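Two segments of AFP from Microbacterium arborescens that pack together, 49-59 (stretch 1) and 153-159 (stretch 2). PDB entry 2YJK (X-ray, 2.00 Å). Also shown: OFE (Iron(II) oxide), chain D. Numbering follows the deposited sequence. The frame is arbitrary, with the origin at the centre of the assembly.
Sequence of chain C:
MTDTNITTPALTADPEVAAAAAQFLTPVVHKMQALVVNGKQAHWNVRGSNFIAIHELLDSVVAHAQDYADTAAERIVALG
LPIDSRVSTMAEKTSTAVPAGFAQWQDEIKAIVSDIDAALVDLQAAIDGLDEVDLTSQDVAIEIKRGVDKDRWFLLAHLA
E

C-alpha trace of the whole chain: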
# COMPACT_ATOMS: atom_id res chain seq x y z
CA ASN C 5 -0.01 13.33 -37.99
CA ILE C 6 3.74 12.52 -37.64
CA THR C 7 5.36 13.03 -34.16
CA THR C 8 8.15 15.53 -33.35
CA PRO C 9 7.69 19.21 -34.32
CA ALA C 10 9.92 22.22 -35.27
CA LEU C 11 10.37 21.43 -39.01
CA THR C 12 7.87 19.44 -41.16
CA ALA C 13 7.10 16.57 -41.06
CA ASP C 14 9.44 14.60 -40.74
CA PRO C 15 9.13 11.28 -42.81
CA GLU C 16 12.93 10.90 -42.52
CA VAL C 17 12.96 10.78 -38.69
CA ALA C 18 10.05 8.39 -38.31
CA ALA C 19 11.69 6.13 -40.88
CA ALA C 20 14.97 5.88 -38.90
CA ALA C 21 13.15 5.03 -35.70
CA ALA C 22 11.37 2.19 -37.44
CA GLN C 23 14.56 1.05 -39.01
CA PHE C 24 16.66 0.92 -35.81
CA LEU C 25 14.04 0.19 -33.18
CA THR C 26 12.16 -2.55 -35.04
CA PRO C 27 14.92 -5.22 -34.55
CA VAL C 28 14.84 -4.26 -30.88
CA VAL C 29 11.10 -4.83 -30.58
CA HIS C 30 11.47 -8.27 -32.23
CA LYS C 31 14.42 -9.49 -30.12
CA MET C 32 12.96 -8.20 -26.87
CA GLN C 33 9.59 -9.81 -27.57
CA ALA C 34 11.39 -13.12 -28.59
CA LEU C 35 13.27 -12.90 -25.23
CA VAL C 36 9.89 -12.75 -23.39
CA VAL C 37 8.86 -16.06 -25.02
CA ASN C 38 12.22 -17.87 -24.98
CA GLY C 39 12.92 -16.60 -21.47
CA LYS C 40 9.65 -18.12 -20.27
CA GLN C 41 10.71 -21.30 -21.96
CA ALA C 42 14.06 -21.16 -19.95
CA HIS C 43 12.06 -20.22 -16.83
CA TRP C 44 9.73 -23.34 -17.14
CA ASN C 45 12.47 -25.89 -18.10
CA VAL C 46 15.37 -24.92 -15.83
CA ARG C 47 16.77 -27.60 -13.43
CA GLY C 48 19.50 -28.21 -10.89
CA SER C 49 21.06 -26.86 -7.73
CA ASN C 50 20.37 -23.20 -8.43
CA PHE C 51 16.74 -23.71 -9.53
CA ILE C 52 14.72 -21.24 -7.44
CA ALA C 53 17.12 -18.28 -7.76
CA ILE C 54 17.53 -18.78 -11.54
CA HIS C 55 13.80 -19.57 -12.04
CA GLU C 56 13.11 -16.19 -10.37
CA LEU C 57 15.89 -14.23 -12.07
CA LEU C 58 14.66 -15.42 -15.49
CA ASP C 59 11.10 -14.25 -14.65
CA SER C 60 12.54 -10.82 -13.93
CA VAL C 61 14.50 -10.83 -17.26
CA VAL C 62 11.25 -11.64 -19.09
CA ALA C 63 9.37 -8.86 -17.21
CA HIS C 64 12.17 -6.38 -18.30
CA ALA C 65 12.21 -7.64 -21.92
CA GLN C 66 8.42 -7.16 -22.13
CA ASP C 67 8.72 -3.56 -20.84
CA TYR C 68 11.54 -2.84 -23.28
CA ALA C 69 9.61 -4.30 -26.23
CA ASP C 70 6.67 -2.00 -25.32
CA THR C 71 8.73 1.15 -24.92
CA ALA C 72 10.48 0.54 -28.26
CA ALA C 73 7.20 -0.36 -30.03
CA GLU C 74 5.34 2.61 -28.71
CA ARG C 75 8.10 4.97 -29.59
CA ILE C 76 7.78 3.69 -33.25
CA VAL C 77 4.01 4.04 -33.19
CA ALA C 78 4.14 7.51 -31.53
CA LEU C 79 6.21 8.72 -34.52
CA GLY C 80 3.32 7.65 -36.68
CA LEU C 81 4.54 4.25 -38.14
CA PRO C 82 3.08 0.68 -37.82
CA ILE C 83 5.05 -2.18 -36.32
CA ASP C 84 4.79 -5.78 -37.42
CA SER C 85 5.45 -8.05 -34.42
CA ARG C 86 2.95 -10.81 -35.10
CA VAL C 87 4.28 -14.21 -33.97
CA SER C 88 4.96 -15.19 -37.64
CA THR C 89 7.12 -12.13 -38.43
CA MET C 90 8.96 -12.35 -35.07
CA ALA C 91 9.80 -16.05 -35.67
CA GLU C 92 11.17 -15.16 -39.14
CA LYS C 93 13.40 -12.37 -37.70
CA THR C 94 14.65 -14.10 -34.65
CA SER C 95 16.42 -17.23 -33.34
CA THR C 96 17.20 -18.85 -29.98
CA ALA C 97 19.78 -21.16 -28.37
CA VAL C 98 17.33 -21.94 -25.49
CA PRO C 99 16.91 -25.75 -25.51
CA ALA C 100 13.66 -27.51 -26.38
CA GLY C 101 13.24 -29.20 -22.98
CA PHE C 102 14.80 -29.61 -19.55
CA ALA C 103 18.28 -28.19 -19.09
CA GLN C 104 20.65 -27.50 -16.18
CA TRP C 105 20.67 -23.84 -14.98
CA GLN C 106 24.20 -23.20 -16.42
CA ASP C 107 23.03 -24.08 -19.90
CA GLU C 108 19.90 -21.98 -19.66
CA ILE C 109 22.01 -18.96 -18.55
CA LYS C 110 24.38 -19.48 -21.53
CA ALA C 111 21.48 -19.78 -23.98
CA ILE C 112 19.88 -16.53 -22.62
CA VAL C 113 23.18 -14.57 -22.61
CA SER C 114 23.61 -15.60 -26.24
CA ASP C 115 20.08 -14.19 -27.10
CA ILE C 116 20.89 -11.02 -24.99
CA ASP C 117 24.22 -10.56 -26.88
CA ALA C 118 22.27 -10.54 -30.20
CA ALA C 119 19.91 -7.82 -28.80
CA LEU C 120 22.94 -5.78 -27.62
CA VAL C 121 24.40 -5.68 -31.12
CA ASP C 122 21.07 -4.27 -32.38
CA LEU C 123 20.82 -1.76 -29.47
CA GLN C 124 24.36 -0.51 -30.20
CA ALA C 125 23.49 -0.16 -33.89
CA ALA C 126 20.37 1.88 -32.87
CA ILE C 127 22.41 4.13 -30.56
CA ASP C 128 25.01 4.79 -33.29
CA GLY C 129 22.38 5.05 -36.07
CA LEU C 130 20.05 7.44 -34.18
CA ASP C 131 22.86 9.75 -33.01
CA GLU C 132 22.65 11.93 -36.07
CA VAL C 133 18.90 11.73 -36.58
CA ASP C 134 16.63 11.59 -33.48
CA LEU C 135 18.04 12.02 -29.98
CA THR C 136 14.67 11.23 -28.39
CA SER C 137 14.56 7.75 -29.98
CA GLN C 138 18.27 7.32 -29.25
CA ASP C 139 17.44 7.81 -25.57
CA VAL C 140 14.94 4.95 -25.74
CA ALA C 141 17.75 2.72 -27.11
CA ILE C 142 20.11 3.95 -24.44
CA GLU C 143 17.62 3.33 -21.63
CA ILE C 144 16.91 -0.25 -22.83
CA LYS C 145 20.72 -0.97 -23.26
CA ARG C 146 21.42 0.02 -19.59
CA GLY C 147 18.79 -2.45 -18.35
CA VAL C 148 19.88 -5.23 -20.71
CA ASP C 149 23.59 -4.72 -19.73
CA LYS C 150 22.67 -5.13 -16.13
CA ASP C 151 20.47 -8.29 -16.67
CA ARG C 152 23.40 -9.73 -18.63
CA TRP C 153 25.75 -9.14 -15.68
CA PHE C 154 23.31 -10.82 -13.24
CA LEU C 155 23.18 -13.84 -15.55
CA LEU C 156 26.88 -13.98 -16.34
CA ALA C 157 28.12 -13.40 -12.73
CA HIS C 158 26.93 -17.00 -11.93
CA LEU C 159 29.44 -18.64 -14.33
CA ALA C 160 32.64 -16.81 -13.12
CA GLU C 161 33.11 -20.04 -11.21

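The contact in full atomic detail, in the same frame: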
# COMPACT_ATOMS: atom_id res chain seq x y z
N SER C 49 20.87 -27.30 -9.13
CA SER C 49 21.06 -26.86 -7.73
C SER C 49 20.70 -25.39 -7.47
O SER C 49 20.39 -24.99 -6.35
CB SER C 49 22.46 -27.18 -7.26
OG SER C 49 23.37 -26.42 -8.02
N ASN C 50 20.72 -24.59 -8.53
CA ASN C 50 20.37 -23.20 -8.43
C ASN C 50 18.92 -22.88 -8.88
O ASN C 50 18.61 -21.75 -9.12
CB ASN C 50 21.30 -22.42 -9.33
CG ASN C 50 21.91 -21.23 -8.63
OD1 ASN C 50 21.43 -20.78 -7.58
ND2 ASN C 50 22.97 -20.69 -9.24
N PHE C 51 18.06 -23.88 -8.95
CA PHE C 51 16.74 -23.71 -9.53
C PHE C 51 15.96 -22.46 -9.10
O PHE C 51 15.60 -21.65 -9.95
CB PHE C 51 15.85 -24.95 -9.34
CG PHE C 51 14.43 -24.71 -9.74
CD1 PHE C 51 14.05 -24.72 -11.07
CD2 PHE C 51 13.47 -24.41 -8.77
CE1 PHE C 51 12.73 -24.51 -11.47
CE2 PHE C 51 12.13 -24.18 -9.14
CZ PHE C 51 11.77 -24.22 -10.51
N ILE C 52 15.71 -22.28 -7.81
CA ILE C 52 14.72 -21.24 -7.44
C ILE C 52 15.25 -19.82 -7.74
O ILE C 52 14.53 -18.97 -8.29
CB ILE C 52 14.08 -21.46 -6.01
CG1 ILE C 52 12.74 -20.72 -5.87
CG2 ILE C 52 15.00 -21.02 -4.92
CD1 ILE C 52 11.59 -21.26 -6.68
N ALA C 53 16.53 -19.59 -7.49
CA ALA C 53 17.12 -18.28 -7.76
C ALA C 53 17.18 -17.98 -9.28
O ALA C 53 16.89 -16.88 -9.71
CB ALA C 53 18.52 -18.20 -7.13
N ILE C 54 17.48 -18.98 -10.10
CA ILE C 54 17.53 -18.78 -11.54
C ILE C 54 16.13 -18.75 -12.18
O ILE C 54 15.91 -18.02 -13.16
CB ILE C 54 18.42 -19.84 -12.22
CG1 ILE C 54 19.88 -19.76 -11.64
CG2 ILE C 54 18.39 -19.73 -13.76
CD1 ILE C 54 20.60 -18.43 -11.83
N HIS C 55 15.22 -19.62 -11.70
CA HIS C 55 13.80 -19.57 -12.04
C HIS C 55 13.26 -18.13 -11.83
O HIS C 55 12.59 -17.59 -12.67
CB HIS C 55 13.04 -20.59 -11.16
CG HIS C 55 11.56 -20.65 -11.40
ND1 HIS C 55 10.99 -21.29 -12.50
CD2 HIS C 55 10.52 -20.25 -10.61
CE1 HIS C 55 9.67 -21.19 -12.41
NE2 HIS C 55 9.36 -20.59 -11.27
N GLU C 56 13.57 -17.53 -10.69
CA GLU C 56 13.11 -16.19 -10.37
C GLU C 56 13.81 -15.08 -11.11
O GLU C 56 13.15 -14.16 -11.57
CB GLU C 56 13.17 -15.93 -8.86
CG GLU C 56 12.18 -16.81 -8.11
CD GLU C 56 11.67 -16.16 -6.83
OE1 GLU C 56 12.43 -15.35 -6.20
OE2 GLU C 56 10.50 -16.47 -6.44
N LEU C 57 15.14 -15.18 -11.24
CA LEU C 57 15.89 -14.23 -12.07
C LEU C 57 15.40 -14.20 -13.54
O LEU C 57 15.22 -13.11 -14.12
CB LEU C 57 17.41 -14.49 -12.01
CG LEU C 57 18.31 -13.66 -12.93
CD1 LEU C 57 18.12 -12.17 -12.53
CD2 LEU C 57 19.79 -14.07 -12.68
N LEU C 58 15.21 -15.37 -14.15
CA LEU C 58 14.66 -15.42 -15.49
C LEU C 58 13.28 -14.76 -15.58
O LEU C 58 13.04 -14.01 -16.49
CB LEU C 58 14.60 -16.87 -15.99
CG LEU C 58 15.92 -17.54 -16.37
CD1 LEU C 58 15.74 -19.09 -16.59
CD2 LEU C 58 16.46 -16.92 -17.63
N ASP C 59 12.38 -14.97 -14.62
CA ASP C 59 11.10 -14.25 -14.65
C ASP C 59 11.31 -12.71 -14.69
O ASP C 59 10.56 -11.97 -15.33
CB ASP C 59 10.19 -14.63 -13.47
CG ASP C 59 8.81 -15.13 -13.95
OD1 ASP C 59 8.55 -15.16 -15.18
OD2 ASP C 59 7.98 -15.54 -13.10
N TRP C 153 24.81 -8.96 -16.75
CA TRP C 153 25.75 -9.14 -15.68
C TRP C 153 25.19 -10.14 -14.64
O TRP C 153 25.89 -11.07 -14.25
CB TRP C 153 26.10 -7.78 -15.07
CG TRP C 153 26.61 -7.82 -13.63
CD1 TRP C 153 27.57 -8.65 -13.13
CD2 TRP C 153 26.18 -6.98 -12.52
NE1 TRP C 153 27.75 -8.41 -11.77
CE2 TRP C 153 26.93 -7.38 -11.38
CE3 TRP C 153 25.23 -5.93 -12.38
CZ2 TRP C 153 26.77 -6.77 -10.09
CZ3 TRP C 153 25.07 -5.30 -11.11
CH2 TRP C 153 25.84 -5.73 -9.98
N PHE C 154 23.93 -9.93 -14.21
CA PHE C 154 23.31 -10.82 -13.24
C PHE C 154 23.33 -12.27 -13.69
O PHE C 154 23.58 -13.14 -12.88
CB PHE C 154 21.90 -10.40 -12.94
CG PHE C 154 21.80 -9.22 -12.03
CD1 PHE C 154 22.91 -8.47 -11.68
CD2 PHE C 154 20.56 -8.80 -11.58
CE1 PHE C 154 22.79 -7.36 -10.83
CE2 PHE C 154 20.45 -7.69 -10.73
CZ PHE C 154 21.58 -6.99 -10.37
N LEU C 155 23.13 -12.51 -14.99
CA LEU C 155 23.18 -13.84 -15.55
C LEU C 155 24.62 -14.33 -15.58
O LEU C 155 24.92 -15.39 -15.02
CB LEU C 155 22.49 -13.87 -16.93
CG LEU C 155 20.96 -13.76 -16.83
CD1 LEU C 155 20.34 -13.18 -18.06
CD2 LEU C 155 20.26 -15.10 -16.51
N LEU C 156 25.53 -13.54 -16.13
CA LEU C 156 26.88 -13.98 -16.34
C LEU C 156 27.68 -14.13 -15.03
O LEU C 156 28.58 -14.94 -14.97
CB LEU C 156 27.61 -13.04 -17.29
CG LEU C 156 28.39 -13.49 -18.50
CD1 LEU C 156 27.96 -14.90 -19.12
CD2 LEU C 156 28.40 -12.32 -19.55
N ALA C 157 27.35 -13.35 -13.99
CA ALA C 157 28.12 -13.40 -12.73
C ALA C 157 28.12 -14.82 -12.11
O ALA C 157 29.04 -15.17 -11.37
CB ALA C 157 27.57 -12.32 -11.69
N HIS C 158 27.10 -15.64 -12.46
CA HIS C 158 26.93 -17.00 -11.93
C HIS C 158 27.95 -18.01 -12.50
O HIS C 158 28.04 -19.11 -11.97
CB HIS C 158 25.54 -17.57 -12.22
CG HIS C 158 24.45 -16.98 -11.39
ND1 HIS C 158 23.74 -15.85 -11.77
CD2 HIS C 158 23.96 -17.34 -10.17
CE1 HIS C 158 22.84 -15.57 -10.84
NE2 HIS C 158 22.96 -16.45 -9.86
N LEU C 159 28.64 -17.68 -13.58
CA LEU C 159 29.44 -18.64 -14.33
C LEU C 159 30.95 -18.32 -14.15
O LEU C 159 31.81 -19.06 -14.63
CB LEU C 159 29.05 -18.62 -15.83
CG LEU C 159 27.63 -18.95 -16.40
CD1 LEU C 159 27.58 -18.69 -17.90
CD2 LEU C 159 27.11 -20.37 -16.11
FE OFE D . 6.19 -18.97 -13.62
O OFE D . 5.71 -16.54 -13.84
O HOH W 1 6.76 -19.23 -11.34

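Stretch 2 meets one side of the helix that begins at Phe51. The contact is small, burying 287 Å² in all, and no hydrogen bond crosses it. It is made by packing, mostly between side chains.

Trp153 opens stretch 2 and takes no part. Its side chain is out of reach of stretch 1.

Phe154 is the first residue to touch. Its CA-to-CB bond points toward stretch 1, but the end of the side chain leads away. Contact therefore falls near the base of the side chain: Leu57 CD1 lies 4.2 Å from Phe154 CB. The same methyl sits at the edge of the Phe154 ring, near its plane, so the ring does not stack on the leucine. The backbone also takes part, with Leu57 CD2 3.9 Å from Phe154 O. This is van der Waals packing of a methyl against a carbonyl oxygen.

Leu155 starts sideways, and its end comes nearer to stretch 1. Its chi1 is m and its chi2 is t. Leu155 CD2 is 4.0 Å from Leu57 CD2 and 4.4 Å from Leu58 CD2, so one methyl meets two successive residues of the helix. Leu57 and Leu155 have the closest CA atoms across the contact, 8.1 Å apart. That spacing leaves room for both leucine side chains between the backbones.

Leu156 and Ala157 make no contact with stretch 1.

The CA-to-CB bond of His158 points toward stretch 1, and the ring touches three of its residues. Ile54 CD1 lies over one face of the imidazole, 3.7 Å from the centroid of the His158 ring and 13° off the ring normal. This is a CH-pi contact. Ile54 itself starts sideways, and its m, m rotamer brings the end of the chain nearer. Leu57 CD2 approaches obliquely, 3.9 Å from His158 CE1. Asn50 ND2 is also oblique, 3.6 Å from His158 CD2; that nitrogen is hydrogen-bonded elsewhere in the structure. Within stretch 2, His158 ND1 makes two weak hydrogen bonds, to Phe154 O at 2.9 Å and to Leu155 O at 3.5 Å. These weak bonds tie the ring to the carbonyls of the preceding turn.

Leu159 ends the stretch out of reach of stretch 1.

Leu57 has the largest covered area, 76 Å², and touches Phe154, Leu155 and His158. Its t, p rotamer places CD1 by Phe154 CB and CD2 close to all three residues. Ile54 and Leu57 are three residues apart in the helix, and Asn50, at the N-cap position just before it, is four residues before Ile54; this spacing, close to the helix repeat, puts all three on the side facing His158.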